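Local coordinates for PILI retraction protein PILT (Thermus thermophilus, PDB 5FL3) that probably binds and hydrolyses ATP as a PilT-type secretion ATPase thought to power pilus retraction, with ADP bound in its pocket, at residues A[88-92]-A[104-110]; A[195-199]-A[219-224]; A[289-295]-A[325-331]. One frame throughout, in Å; residues are numbered along the deposited sequence.

Interaction 1: A[88-92]-A[104-110]; sequences ARFRC and VMRVVSE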
loop_
_atom_site.group_PDB
_atom_site.type_symbol
_atom_site.label_atom_id
_atom_site.label_comp_id
_atom_site.label_asym_id
_atom_site.label_seq_id
_atom_site.Cartn_x
_atom_site.Cartn_y
_atom_site.Cartn_z
ATOM N N ALA A 88 10.923 -1.599 18.167
ATOM C CA ALA A 88 9.796 -1.448 17.268
ATOM C C ALA A 88 8.669 -0.692 17.928
ATOM O O ALA A 88 8.599 -0.593 19.163
ATOM C CB ALA A 88 9.299 -2.797 16.810
ATOM N N ARG A 89 7.790 -0.164 17.080
ATOM C CA ARG A 89 6.490 0.354 17.487
ATOM C C ARG A 89 5.419 -0.567 16.948
ATOM O O ARG A 89 5.472 -0.968 15.770
ATOM C CB ARG A 89 6.259 1.773 16.971
ATOM C CG ARG A 89 7.339 2.775 17.329
ATOM C CD ARG A 89 6.740 4.160 17.451
ATOM N NE ARG A 89 7.758 5.200 17.552
ATOM C CZ ARG A 89 7.491 6.497 17.708
ATOM N NH1 ARG A 89 6.228 6.922 17.800
ATOM N NH2 ARG A 89 8.488 7.374 17.783
ATOM N N PHE A 90 4.454 -0.888 17.814
ATOM C CA PHE A 90 3.344 -1.788 17.505
ATOM C C PHE A 90 2.011 -1.093 17.677
ATOM O O PHE A 90 1.831 -0.308 18.599
ATOM C CB PHE A 90 3.350 -3.031 18.414
ATOM C CG PHE A 90 4.635 -3.819 18.392
ATOM C CD1 PHE A 90 4.833 -4.833 17.453
ATOM C CD2 PHE A 90 5.637 -3.564 19.322
ATOM C CE1 PHE A 90 6.022 -5.579 17.432
ATOM C CE2 PHE A 90 6.837 -4.300 19.306
ATOM C CZ PHE A 90 7.025 -5.306 18.355
ATOM N N ARG A 91 1.064 -1.389 16.796
ATOM C CA ARG A 91 -0.333 -1.171 17.115
ATOM C C ARG A 91 -0.902 -2.551 17.427
ATOM O O ARG A 91 -0.593 -3.521 16.745
ATOM C CB ARG A 91 -1.092 -0.485 15.974
ATOM C CG ARG A 91 -0.868 1.023 15.872
ATOM C CD ARG A 91 -2.191 1.780 15.708
ATOM N NE ARG A 91 -2.961 1.796 16.952
ATOM C CZ ARG A 91 -3.019 2.823 17.802
ATOM N NH1 ARG A 91 -2.375 3.950 17.536
ATOM N NH2 ARG A 91 -3.742 2.727 18.919
ATOM N N CYS A 92 -1.707 -2.642 18.475
ATOM C CA CYS A 92 -2.140 -3.932 18.991
ATOM C C CYS A 92 -3.646 -4.022 19.091
ATOM O O CYS A 92 -4.312 -3.099 19.557
ATOM C CB CYS A 92 -1.518 -4.200 20.369
ATOM S SG CYS A 92 0.269 -3.989 20.386
ATOM N N VAL A 104 -3.310 -9.382 18.359
ATOM C CA VAL A 104 -2.700 -9.215 17.051
ATOM C C VAL A 104 -1.904 -7.929 17.067
ATOM O O VAL A 104 -2.452 -6.855 17.287
ATOM C CB VAL A 104 -3.729 -9.182 15.905
ATOM C CG1 VAL A 104 -3.007 -8.945 14.594
ATOM C CG2 VAL A 104 -4.507 -10.489 15.845
ATOM N N MET A 105 -0.602 -8.056 16.858
ATOM C CA MET A 105 0.294 -6.922 16.922
ATOM C C MET A 105 0.847 -6.615 15.540
ATOM O O MET A 105 1.367 -7.519 14.870
ATOM C CB MET A 105 1.421 -7.220 17.894
ATOM C CG MET A 105 0.913 -7.826 19.170
ATOM S SD MET A 105 2.229 -8.077 20.361
ATOM C CE MET A 105 2.917 -6.427 20.490
ATOM N N ARG A 106 0.716 -5.363 15.101
ATOM C CA ARG A 106 1.319 -4.939 13.829
ATOM C C ARG A 106 2.558 -4.064 14.048
ATOM O O ARG A 106 2.532 -3.116 14.841
ATOM C CB ARG A 106 0.297 -4.186 12.978
ATOM C CG ARG A 106 0.853 -3.673 11.661
ATOM C CD ARG A 106 -0.236 -2.966 10.874
ATOM N NE ARG A 106 -0.905 -1.971 11.711
ATOM C CZ ARG A 106 -0.469 -0.724 11.886
ATOM N NH1 ARG A 106 0.638 -0.316 11.267
ATOM N NH2 ARG A 106 -1.136 0.111 12.677
ATOM N N VAL A 107 3.649 -4.373 13.361
ATOM C CA VAL A 107 4.831 -3.527 13.490
ATOM C C VAL A 107 4.693 -2.268 12.635
ATOM O O VAL A 107 4.440 -2.364 11.448
ATOM C CB VAL A 107 6.116 -4.265 13.085
ATOM C CG1 VAL A 107 7.353 -3.370 13.330
ATOM C CG2 VAL A 107 6.228 -5.592 13.834
ATOM N N VAL A 108 4.825 -1.095 13.252
ATOM C CA VAL A 108 4.863 0.179 12.525
ATOM C C VAL A 108 6.323 0.450 12.211
ATOM O O VAL A 108 7.087 0.767 13.117
ATOM C CB VAL A 108 4.277 1.360 13.365
ATOM C CG1 VAL A 108 4.029 2.586 12.501
ATOM C CG2 VAL A 108 2.994 0.944 14.094
ATOM N N SER A 109 6.751 0.303 10.963
ATOM C CA SER A 109 8.182 0.460 10.714
ATOM C C SER A 109 8.588 1.899 10.468
ATOM O O SER A 109 7.819 2.709 9.943
ATOM C CB SER A 109 8.654 -0.376 9.531
ATOM O OG SER A 109 10.085 -0.502 9.570
ATOM N N GLU A 110 9.817 2.200 10.860
ATOM C CA GLU A 110 10.385 3.510 10.641
ATOM C C GLU A 110 11.520 3.395 9.657
ATOM O O GLU A 110 12.255 4.342 9.438
ATOM C CB GLU A 110 10.870 4.101 11.947
ATOM C CG GLU A 110 9.952 3.795 13.104
ATOM C CD GLU A 110 10.354 4.562 14.339
ATOM O OE1 GLU A 110 10.705 5.759 14.183
ATOM O OE2 GLU A 110 10.331 3.965 15.448
#

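Interaction 2: A[195-199]-A[219-224]; sequences FYTGL and ETVEAA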
loop_
_atom_site.group_PDB
_atom_site.type_symbol
_atom_site.label_atom_id
_atom_site.label_comp_id
_atom_site.label_asym_id
_atom_site.label_seq_id
_atom_site.Cartn_x
_atom_site.Cartn_y
_atom_site.Cartn_z
ATOM N N PHE A 195 -11.106 9.326 5.831
ATOM C CA PHE A 195 -10.362 9.787 4.665
ATOM C C PHE A 195 -10.935 11.073 4.130
ATOM O O PHE A 195 -10.188 11.973 3.743
ATOM C CB PHE A 195 -10.360 8.741 3.562
ATOM C CG PHE A 195 -9.543 7.542 3.895
ATOM C CD1 PHE A 195 -8.194 7.680 4.223
ATOM C CD2 PHE A 195 -10.109 6.276 3.893
ATOM C CE1 PHE A 195 -7.428 6.566 4.543
ATOM C CE2 PHE A 195 -9.356 5.160 4.216
ATOM C CZ PHE A 195 -8.012 5.298 4.538
ATOM N N TYR A 196 -12.262 11.164 4.118
ATOM C CA TYR A 196 -12.908 12.338 3.562
ATOM C C TYR A 196 -12.600 13.558 4.419
ATOM O O TYR A 196 -12.165 14.581 3.897
ATOM C CB TYR A 196 -14.423 12.149 3.430
ATOM C CG TYR A 196 -15.062 13.336 2.753
ATOM C CD1 TYR A 196 -15.019 13.476 1.370
ATOM C CD2 TYR A 196 -15.669 14.343 3.494
ATOM C CE1 TYR A 196 -15.571 14.583 0.744
ATOM C CE2 TYR A 196 -16.235 15.455 2.873
ATOM C CZ TYR A 196 -16.183 15.567 1.503
ATOM O OH TYR A 196 -16.738 16.666 0.886
ATOM N N THR A 197 -12.819 13.439 5.728
ATOM C CA THR A 197 -12.532 14.515 6.682
ATOM C C THR A 197 -11.092 14.985 6.564
ATOM O O THR A 197 -10.792 16.182 6.537
ATOM C CB THR A 197 -12.785 14.052 8.118
ATOM O OG1 THR A 197 -14.180 13.787 8.272
ATOM C CG2 THR A 197 -12.410 15.127 9.092
ATOM N N GLY A 198 -10.198 14.014 6.496
ATOM C CA GLY A 198 -8.795 14.320 6.382
ATOM C C GLY A 198 -8.498 15.019 5.072
ATOM O O GLY A 198 -7.771 16.008 5.062
ATOM N N LEU A 199 -9.067 14.511 3.976
ATOM C CA LEU A 199 -8.799 15.068 2.661
ATOM C C LEU A 199 -9.328 16.498 2.634
ATOM O O LEU A 199 -8.619 17.430 2.236
ATOM C CB LEU A 199 -9.416 14.201 1.551
ATOM C CG LEU A 199 -9.307 14.628 0.073
ATOM C CD1 LEU A 199 -7.921 15.093 -0.291
ATOM C CD2 LEU A 199 -9.695 13.507 -0.860
ATOM N N GLU A 219 -17.388 10.179 -3.029
ATOM C CA GLU A 219 -17.100 11.468 -2.417
ATOM C C GLU A 219 -15.598 11.667 -2.308
ATOM O O GLU A 219 -15.062 12.690 -2.748
ATOM C CB GLU A 219 -17.747 11.575 -1.029
ATOM C CG GLU A 219 -19.275 11.702 -1.012
ATOM C CD GLU A 219 -20.022 10.422 -1.413
ATOM O OE1 GLU A 219 -19.447 9.319 -1.294
ATOM O OE2 GLU A 219 -21.196 10.522 -1.843
ATOM N N THR A 220 -14.926 10.680 -1.725
ATOM C CA THR A 220 -13.474 10.686 -1.610
ATOM C C THR A 220 -12.761 10.631 -2.970
ATOM O O THR A 220 -11.753 11.313 -3.166
ATOM C CB THR A 220 -13.002 9.520 -0.752
ATOM O OG1 THR A 220 -13.701 9.553 0.498
ATOM C CG2 THR A 220 -11.534 9.634 -0.483
ATOM N N VAL A 221 -13.270 9.838 -3.912
ATOM C CA VAL A 221 -12.622 9.742 -5.224
ATOM C C VAL A 221 -12.710 11.093 -5.928
ATOM O O VAL A 221 -11.725 11.580 -6.498
ATOM C CB VAL A 221 -13.253 8.614 -6.119
ATOM C CG1 VAL A 221 -12.825 8.745 -7.572
ATOM C CG2 VAL A 221 -12.885 7.243 -5.594
ATOM N N GLU A 222 -13.887 11.708 -5.875
ATOM C CA GLU A 222 -14.086 13.000 -6.530
ATOM C C GLU A 222 -13.215 14.074 -5.877
ATOM O O GLU A 222 -12.592 14.887 -6.569
ATOM C CB GLU A 222 -15.561 13.415 -6.486
ATOM C CG GLU A 222 -15.891 14.614 -7.384
ATOM C CD GLU A 222 -17.384 14.918 -7.461
ATOM O OE1 GLU A 222 -18.081 14.696 -6.459
ATOM O OE2 GLU A 222 -17.865 15.373 -8.522
ATOM N N ALA A 223 -13.171 14.061 -4.544
ATOM C CA ALA A 223 -12.433 15.066 -3.796
ATOM C C ALA A 223 -10.972 14.961 -4.149
ATOM O O ALA A 223 -10.300 15.974 -4.369
ATOM C CB ALA A 223 -12.638 14.895 -2.297
ATOM N N ALA A 224 -10.486 13.724 -4.217
ATOM C CA ALA A 224 -9.094 13.477 -4.546
ATOM C C ALA A 224 -8.776 13.945 -5.968
ATOM O O ALA A 224 -7.721 14.518 -6.207
ATOM C CB ALA A 224 -8.769 12.025 -4.373
#

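Interaction 3: A[289-295]-A[325-331]; sequences LALEILI and MRTFDQH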
loop_
_atom_site.group_PDB
_atom_site.type_symbol
_atom_site.label_atom_id
_atom_site.label_comp_id
_atom_site.label_asym_id
_atom_site.label_seq_id
_atom_site.Cartn_x
_atom_site.Cartn_y
_atom_site.Cartn_z
ATOM N N LEU A 289 8.347 -7.978 -6.931
ATOM C CA LEU A 289 7.257 -7.143 -7.399
ATOM C C LEU A 289 7.036 -7.270 -8.905
ATOM O O LEU A 289 7.951 -7.081 -9.712
ATOM C CB LEU A 289 7.509 -5.678 -7.017
ATOM C CG LEU A 289 6.472 -4.623 -7.440
ATOM C CD1 LEU A 289 5.094 -4.920 -6.878
ATOM C CD2 LEU A 289 6.912 -3.231 -7.006
ATOM N N ALA A 290 5.808 -7.611 -9.264
ATOM C CA ALA A 290 5.335 -7.517 -10.630
ATOM C C ALA A 290 4.634 -6.180 -10.740
ATOM O O ALA A 290 3.732 -5.897 -9.952
ATOM C CB ALA A 290 4.395 -8.654 -10.964
ATOM N N LEU A 291 5.032 -5.370 -11.717
ATOM C CA LEU A 291 4.620 -3.974 -11.758
ATOM C C LEU A 291 4.239 -3.532 -13.165
ATOM O O LEU A 291 5.001 -3.738 -14.129
ATOM C CB LEU A 291 5.741 -3.097 -11.201
ATOM C CG LEU A 291 5.536 -1.599 -11.311
ATOM C CD1 LEU A 291 4.289 -1.181 -10.534
ATOM C CD2 LEU A 291 6.753 -0.864 -10.798
ATOM N N GLU A 292 3.032 -2.977 -13.279
ATOM C CA GLU A 292 2.553 -2.371 -14.521
ATOM C C GLU A 292 2.498 -0.851 -14.356
ATOM O O GLU A 292 1.954 -0.361 -13.363
ATOM C CB GLU A 292 1.186 -2.917 -14.898
ATOM C CG GLU A 292 0.548 -2.254 -16.082
ATOM C CD GLU A 292 -0.720 -2.977 -16.482
ATOM O OE1 GLU A 292 -0.634 -4.199 -16.704
ATOM O OE2 GLU A 292 -1.800 -2.347 -16.571
ATOM N N ILE A 293 3.051 -0.119 -15.327
ATOM C CA ILE A 293 3.116 1.344 -15.281
ATOM C C ILE A 293 2.365 2.006 -16.426
ATOM O O ILE A 293 2.729 1.841 -17.590
ATOM C CB ILE A 293 4.572 1.834 -15.312
ATOM C CG1 ILE A 293 5.380 1.124 -14.223
ATOM C CG2 ILE A 293 4.666 3.332 -15.150
ATOM C CD1 ILE A 293 6.846 1.450 -14.233
ATOM N N LEU A 294 1.310 2.752 -16.088
ATOM C CA LEU A 294 0.681 3.664 -17.037
ATOM C C LEU A 294 1.092 5.091 -16.729
ATOM O O LEU A 294 0.810 5.597 -15.652
ATOM C CB LEU A 294 -0.840 3.536 -17.003
ATOM C CG LEU A 294 -1.596 4.581 -17.826
ATOM C CD1 LEU A 294 -1.070 4.588 -19.241
ATOM C CD2 LEU A 294 -3.084 4.320 -17.837
ATOM N N ILE A 295 1.784 5.739 -17.652
ATOM C CA ILE A 295 2.127 7.140 -17.465
ATOM C C ILE A 295 1.215 7.988 -18.327
ATOM O O ILE A 295 1.051 7.726 -19.517
ATOM C CB ILE A 295 3.584 7.431 -17.806
ATOM C CG1 ILE A 295 4.513 6.643 -16.882
ATOM C CG2 ILE A 295 3.869 8.911 -17.665
ATOM C CD1 ILE A 295 4.570 7.167 -15.490
ATOM N N MET A 325 6.746 2.973 -19.518
ATOM C CA MET A 325 5.592 2.122 -19.289
ATOM C C MET A 325 5.892 0.662 -19.614
ATOM O O MET A 325 6.953 0.344 -20.161
ATOM C CB MET A 325 4.401 2.614 -20.123
ATOM C CG MET A 325 3.886 4.002 -19.729
ATOM S SD MET A 325 2.473 4.513 -20.730
ATOM C CE MET A 325 3.218 5.813 -21.703
ATOM N N ARG A 326 4.936 -0.201 -19.278
ATOM C CA ARG A 326 4.999 -1.645 -19.504
ATOM C C ARG A 326 3.739 -2.259 -18.900
ATOM O O ARG A 326 3.183 -1.720 -17.937
ATOM C CB ARG A 326 6.235 -2.260 -18.856
ATOM C CG ARG A 326 6.120 -2.292 -17.359
ATOM C CD ARG A 326 7.378 -1.915 -16.665
ATOM N NE ARG A 326 7.334 -2.373 -15.289
ATOM C CZ ARG A 326 8.369 -2.328 -14.465
ATOM N NH1 ARG A 326 9.527 -1.843 -14.894
ATOM N NH2 ARG A 326 8.246 -2.777 -13.219
ATOM N N THR A 327 3.286 -3.378 -19.454
ATOM C CA THR A 327 2.133 -4.076 -18.903
ATOM C C THR A 327 2.600 -5.112 -17.892
ATOM O O THR A 327 3.802 -5.388 -17.794
ATOM C CB THR A 327 1.305 -4.772 -19.999
ATOM O OG1 THR A 327 2.116 -5.738 -20.673
ATOM C CG2 THR A 327 0.800 -3.768 -21.001
ATOM N N PHE A 328 1.661 -5.677 -17.139
ATOM C CA PHE A 328 1.995 -6.810 -16.288
ATOM C C PHE A 328 2.599 -7.954 -17.088
ATOM O O PHE A 328 3.624 -8.508 -16.686
ATOM C CB PHE A 328 0.778 -7.330 -15.530
ATOM C CG PHE A 328 0.807 -7.013 -14.080
ATOM C CD1 PHE A 328 1.529 -5.930 -13.618
ATOM C CD2 PHE A 328 0.162 -7.819 -13.167
ATOM C CE1 PHE A 328 1.573 -5.621 -12.289
ATOM C CE2 PHE A 328 0.217 -7.511 -11.826
ATOM C CZ PHE A 328 0.898 -6.412 -11.373
ATOM N N ASP A 329 1.956 -8.307 -18.204
ATOM C CA ASP A 329 2.375 -9.467 -18.973
ATOM C C ASP A 329 3.769 -9.225 -19.517
ATOM O O ASP A 329 4.543 -10.167 -19.669
ATOM C CB ASP A 329 1.392 -9.779 -20.101
ATOM C CG ASP A 329 0.054 -10.296 -19.586
ATOM O OD1 ASP A 329 -0.023 -10.581 -18.369
ATOM O OD2 ASP A 329 -0.896 -10.441 -20.404
ATOM N N GLN A 330 4.107 -7.962 -19.774
ATOM C CA GLN A 330 5.469 -7.615 -20.189
ATOM C C GLN A 330 6.470 -7.772 -19.056
ATOM O O GLN A 330 7.541 -8.326 -19.247
ATOM C CB GLN A 330 5.545 -6.183 -20.726
ATOM C CG GLN A 330 5.050 -6.011 -22.145
ATOM C CD GLN A 330 5.063 -4.560 -22.573
ATOM O OE1 GLN A 330 4.490 -3.703 -21.905
ATOM N NE2 GLN A 330 5.729 -4.272 -23.686
ATOM N N HIS A 331 6.133 -7.288 -17.872
ATOM C CA HIS A 331 7.096 -7.343 -16.783
ATOM C C HIS A 331 7.301 -8.779 -16.331
ATOM O O HIS A 331 8.380 -9.121 -15.854
ATOM C CB HIS A 331 6.658 -6.467 -15.607
ATOM C CG HIS A 331 7.724 -6.270 -14.575
ATOM N ND1 HIS A 331 7.490 -6.401 -13.221
ATOM C CD2 HIS A 331 9.037 -5.957 -14.696
ATOM C CE1 HIS A 331 8.610 -6.180 -12.558
ATOM N NE2 HIS A 331 9.566 -5.906 -13.429
#

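Interaction 1: A[88-92]-A[104-110]
R91 and R106 form a hydrogen-bonded pair in the antiparallel beta hairpin of strands 88-97 and 100-108: R106 N reaches R91 O at 2.8 Å, nearly straight at the hydrogen (174°), and R91 N reaches R106 O at 3.0 Å. F90 with V107 and C92 with M105 are non-hydrogen-bonded pairs, and their side chains share the sheet face that meets helix 11-21. There M105 CE sits over one face of the F90 ring, 4.0 Å from its centroid and 23° off the normal. The M105 chain turns at its last torsion (chi3 55°), which also brings CE within 3.6 Å of C92 SG; SD stands farther above the ring in a Met-aromatic contact. Beside it, V107 CG2 touches F90 CE1 at 3.6 Å. With an alanine in place of F90, the M105 methyl would probably lose the ring face it lies over and a gap would open beside V107. The other face carries the arginines. R89 NE makes a salt bridge to E110 OE2 at 3.5 Å, their planes almost perpendicular. R91 pairs with D79, whereas R106 NH1 bonds E173 and the I172 carbonyl; R106 NH2 rests 3.3 Å from R91 CG.

Interaction 2: A[195-199]-A[219-224]
L199 CD2 makes the closest side-chain contacts between segments 195-199 and 219-224. It lies 3.6 Å from A223 CB and 3.9 Å from A224 CB, and it also approaches T220 O at 3.8 Å, so one branch of the leucine sits against a single turn of the partner helix. That turn is closed by the bond from A224 N to T220 O, which leaves the leucine facing a surface of small side chains and already paired backbone. L199 gets there with CG anti to its backbone N (chi1 178°), the side chain reaching out toward the other helix. Y196 makes the second point of contact. Its ring comes with one edge forward: CE1 stands 4.0 Å from E219 O, which lies near the ring plane, while the same atom touches A223 CB at 4.2 Å. E219 CB lies near CD1 and CE1 of the ring, and the E219 side chain crosses the tyrosine at about a right angle before its carboxylate leads away. T220 CG2 stands 4.3 Å from F195 CB, and T220 OG1 faces Y196 CB. The contact is thus van der Waals packing, with the helical hydrogen bonds kept inside each helix. The short axes run at 23° to each other and pass 9.7 Å apart, a gap that few side chains span, in keeping with the modest 279 Å² buried. Farther out, L199 rests on I210 and V212, and F195 on V212, both residues of strand 209-212. That strand lies between the two helices in sequence, and helix 218-230 then leads to the parallel strand 233-238, a beta-alpha-beta crossover characteristic of the P-loop NTPase core.

Interaction 3: A[289-295]-A[325-331]
L291 and I293 belong to strand 287-295, the edge strand of the P-loop NTPase sheet whose L289 lines the ADP pocket, and they receive the backbone of R326 and the ring of H331. I293 N donates to R326 O at 3.1 Å, and a weak return bond from R326 N completes a single antiparallel bridge. The arginine side chain then bends along the strand edge toward L291. Its CG lies between the backbone N and the carbonyl carbon (chi1 72°), and NE donates to L291 O at 2.9 Å; the oxygen is in the guanidinium plane, but NE stands well above the carbonyl plane. I293 CD1 covers one guanidinium face. H331 lies against the opposite face, with R326 NH2 3.4 Å above the centre of the imidazole. H331 ND1 in turn accepts from L291 N at 3.1 Å, the donor tilted 32° from the ring plane. Thus both polar backbone atoms of L291 are used by side chains of the second segment.

At the helix start, E292 OE1 takes F328 N on its anti lone pair (2.8 Å), while OE2 accepts from A243 N, so both carboxylate oxygens are bonded. T327 and Q330 form a capping box: Q330 N donates to T327 OG1 and T327 N to Q330 OE1 (2.8 Å). A290 CB lies over one face of the F328 ring. The strand pairs on its other side with strand 270-280 through A290, E292 and L294, while helix 313-318 touches E292 and T327, and helix 298-305 touches L294 and M325.

How the interactions relate
The three contacts follow one another along the chain without touching. Interaction 1 belongs to the six-stranded antiparallel sheet of the N-terminal part, whereas interactions 2 and 3 belong to the nucleotide-binding core with its mixed sheet. There, interaction 2 joins two helices, of which helix 195-202 rests on strand 209-212, and interaction 3 lies on the outermost strand 287-295, their centres about 28 Å apart. Interaction 1 is about 27 Å from interaction 2 and about 31 Å from interaction 3 between centres. Separate parts of the fold thus surround one nucleotide site: the side chains of R106 and F195 lie about 8 and 11 Å from ADP, and of these three residues L289 alone, about 4 Å away, belongs to the pocket.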